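Local coordinates for protein beta 1-3 glucanase (Clostridium beijerinckii NCIMB 8052, PDB 5H4E) that probably hydrolyses beta-1,3-glucans as a bacterial glycoside hydrolase of family 64, at residues A[193-197]-A[330-334]. Residues are numbered along the deposited sequence; the frame is centred on the assembly and turned at random.
Sequences VPAEF and ANYFA
This is a buried, largely apolar contact between two helix starts, its centre about 18 Å from the centre of the chain. Residues 193-197 leave helix 182-192 and turn into the short, weakly bonded helix 195-198; residues 330-334 open helix 332-339. Val193 and Pro194 are polyproline II-like (phi/psi -74/155 and -58/160), and Phe197 N donates a hydrogen bond to Pro194 O, 2.9 Å. In the other segment Asn331 centres an inverse gamma turn and is the N-cap: its OD1 accepts from Ala334 N at 2.9 Å. CA atoms pair Val193 with Tyr332 at 6.2 Å and Phe197 with Phe333 at 6.8 Å. The Tyr332 ring, chi1 m, meets Pro194 with a face and Phe197 with an edge. Pro194 CG makes a CH-pi contact, 3.8 Å from the Tyr332 centroid. The Tyr332 edge points toward the Phe197 face in an offset edge-to-face pair, centroids 5.8 Å apart, planes at 75°. Tyr332 CB makes a CH-pi contact over the Phe197 face, 4.0 Å from its centroid. Phe197, chi1 m, reaches Ala330 O with CZ at 3.3 Å and Phe333 CB with CD1 at 4.1 Å. Phe333, chi1 t, turns its ring away to Trp337. Tyr225 and Phe216 extend the aromatic cluster around Phe197; Asn331 ND2 hydrogen-bonds Asn308 OD1.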
loop_
_atom_site.group_PDB
_atom_site.type_symbol
_atom_site.label_atom_id
_atom_site.label_comp_id
_atom_site.label_asym_id
_atom_site.label_seq_id
_atom_site.Cartn_x
_atom_site.Cartn_y
_atom_site.Cartn_z
ATOM N N VAL A 193 9.755 8.209 16.738
ATOM C CA VAL A 193 10.381 6.957 16.346
ATOM C C VAL A 193 11.806 6.830 16.865
ATOM O O VAL A 193 12.469 7.840 17.132
ATOM C CB VAL A 193 10.386 6.780 14.802
ATOM C CG1 VAL A 193 8.956 6.710 14.275
ATOM C CG2 VAL A 193 11.172 7.888 14.129
ATOM N N PRO A 194 12.272 5.581 17.028
ATOM C CA PRO A 194 13.667 5.313 17.378
ATOM C C PRO A 194 14.625 5.900 16.350
ATOM O O PRO A 194 14.223 6.196 15.219
ATOM C CB PRO A 194 13.738 3.781 17.389
ATOM C CG PRO A 194 12.343 3.340 17.670
ATOM C CD PRO A 194 11.472 4.340 16.975
ATOM N N ALA A 195 15.878 6.077 16.751
ATOM C CA ALA A 195 16.868 6.751 15.916
ATOM C C ALA A 195 16.947 6.212 14.492
ATOM O O ALA A 195 17.061 6.987 13.555
ATOM C CB ALA A 195 18.245 6.671 16.573
ATOM N N GLU A 196 16.896 4.891 14.325
ATOM C CA GLU A 196 17.028 4.292 12.992
ATOM C C GLU A 196 15.956 4.767 12.009
ATOM O O GLU A 196 16.159 4.739 10.793
ATOM C CB GLU A 196 16.979 2.760 13.080
ATOM C CG GLU A 196 18.118 2.144 13.866
ATOM C CD GLU A 196 17.776 1.916 15.333
ATOM O OE1 GLU A 196 16.815 2.525 15.842
ATOM O OE2 GLU A 196 18.475 1.110 15.980
ATOM N N PHE A 197 14.810 5.198 12.530
ATOM C CA PHE A 197 13.680 5.548 11.671
ATOM C C PHE A 197 13.520 7.033 11.412
ATOM O O PHE A 197 12.703 7.421 10.581
ATOM C CB PHE A 197 12.383 5.010 12.278
ATOM C CG PHE A 197 12.288 3.523 12.232
ATOM C CD1 PHE A 197 11.687 2.891 11.156
ATOM C CD2 PHE A 197 12.828 2.755 13.251
ATOM C CE1 PHE A 197 11.612 1.517 11.093
ATOM C CE2 PHE A 197 12.764 1.373 13.198
ATOM C CZ PHE A 197 12.146 0.754 12.113
ATOM N N ALA A 330 11.380 -3.539 15.359
ATOM C CA ALA A 330 10.004 -3.631 14.896
ATOM C C ALA A 330 9.800 -2.563 13.840
ATOM O O ALA A 330 10.649 -1.684 13.678
ATOM C CB ALA A 330 9.032 -3.448 16.053
ATOM N N ASN A 331 8.685 -2.621 13.129
ATOM C CA ASN A 331 8.437 -1.612 12.096
ATOM C C ASN A 331 7.822 -0.362 12.727
ATOM O O ASN A 331 6.611 -0.163 12.695
ATOM C CB ASN A 331 7.546 -2.175 10.991
ATOM C CG ASN A 331 7.587 -1.339 9.737
ATOM O OD1 ASN A 331 7.672 -0.123 9.816
ATOM N ND2 ASN A 331 7.540 -1.990 8.568
ATOM N N TYR A 332 8.669 0.477 13.312
ATOM C CA TYR A 332 8.179 1.662 14.025
ATOM C C TYR A 332 7.575 2.714 13.095
ATOM O O TYR A 332 6.744 3.521 13.511
ATOM C CB TYR A 332 9.313 2.259 14.865
ATOM C CG TYR A 332 9.599 1.383 16.068
ATOM C CD1 TYR A 332 8.723 1.374 17.155
ATOM C CD2 TYR A 332 10.692 0.527 16.095
ATOM C CE1 TYR A 332 8.953 0.570 18.260
ATOM C CE2 TYR A 332 10.945 -0.283 17.216
ATOM C CZ TYR A 332 10.060 -0.257 18.286
ATOM O OH TYR A 332 10.271 -1.038 19.406
ATOM N N PHE A 333 7.981 2.688 11.838
ATOM C CA PHE A 333 7.278 3.457 10.805
ATOM C C PHE A 333 5.788 3.033 10.763
ATOM O O PHE A 333 4.889 3.865 10.909
ATOM C CB PHE A 333 7.974 3.261 9.449
ATOM C CG PHE A 333 7.235 3.848 8.262
ATOM C CD1 PHE A 333 6.310 3.086 7.553
ATOM C CD2 PHE A 333 7.488 5.153 7.841
ATOM C CE1 PHE A 333 5.627 3.613 6.455
ATOM C CE2 PHE A 333 6.813 5.694 6.733
ATOM C CZ PHE A 333 5.881 4.921 6.040
ATOM N N ALA A 334 5.536 1.738 10.602
ATOM C CA ALA A 334 4.163 1.236 10.522
ATOM C C ALA A 334 3.381 1.589 11.782
ATOM O O ALA A 334 2.242 2.055 11.711
ATOM C CB ALA A 334 4.154 -0.275 10.309
#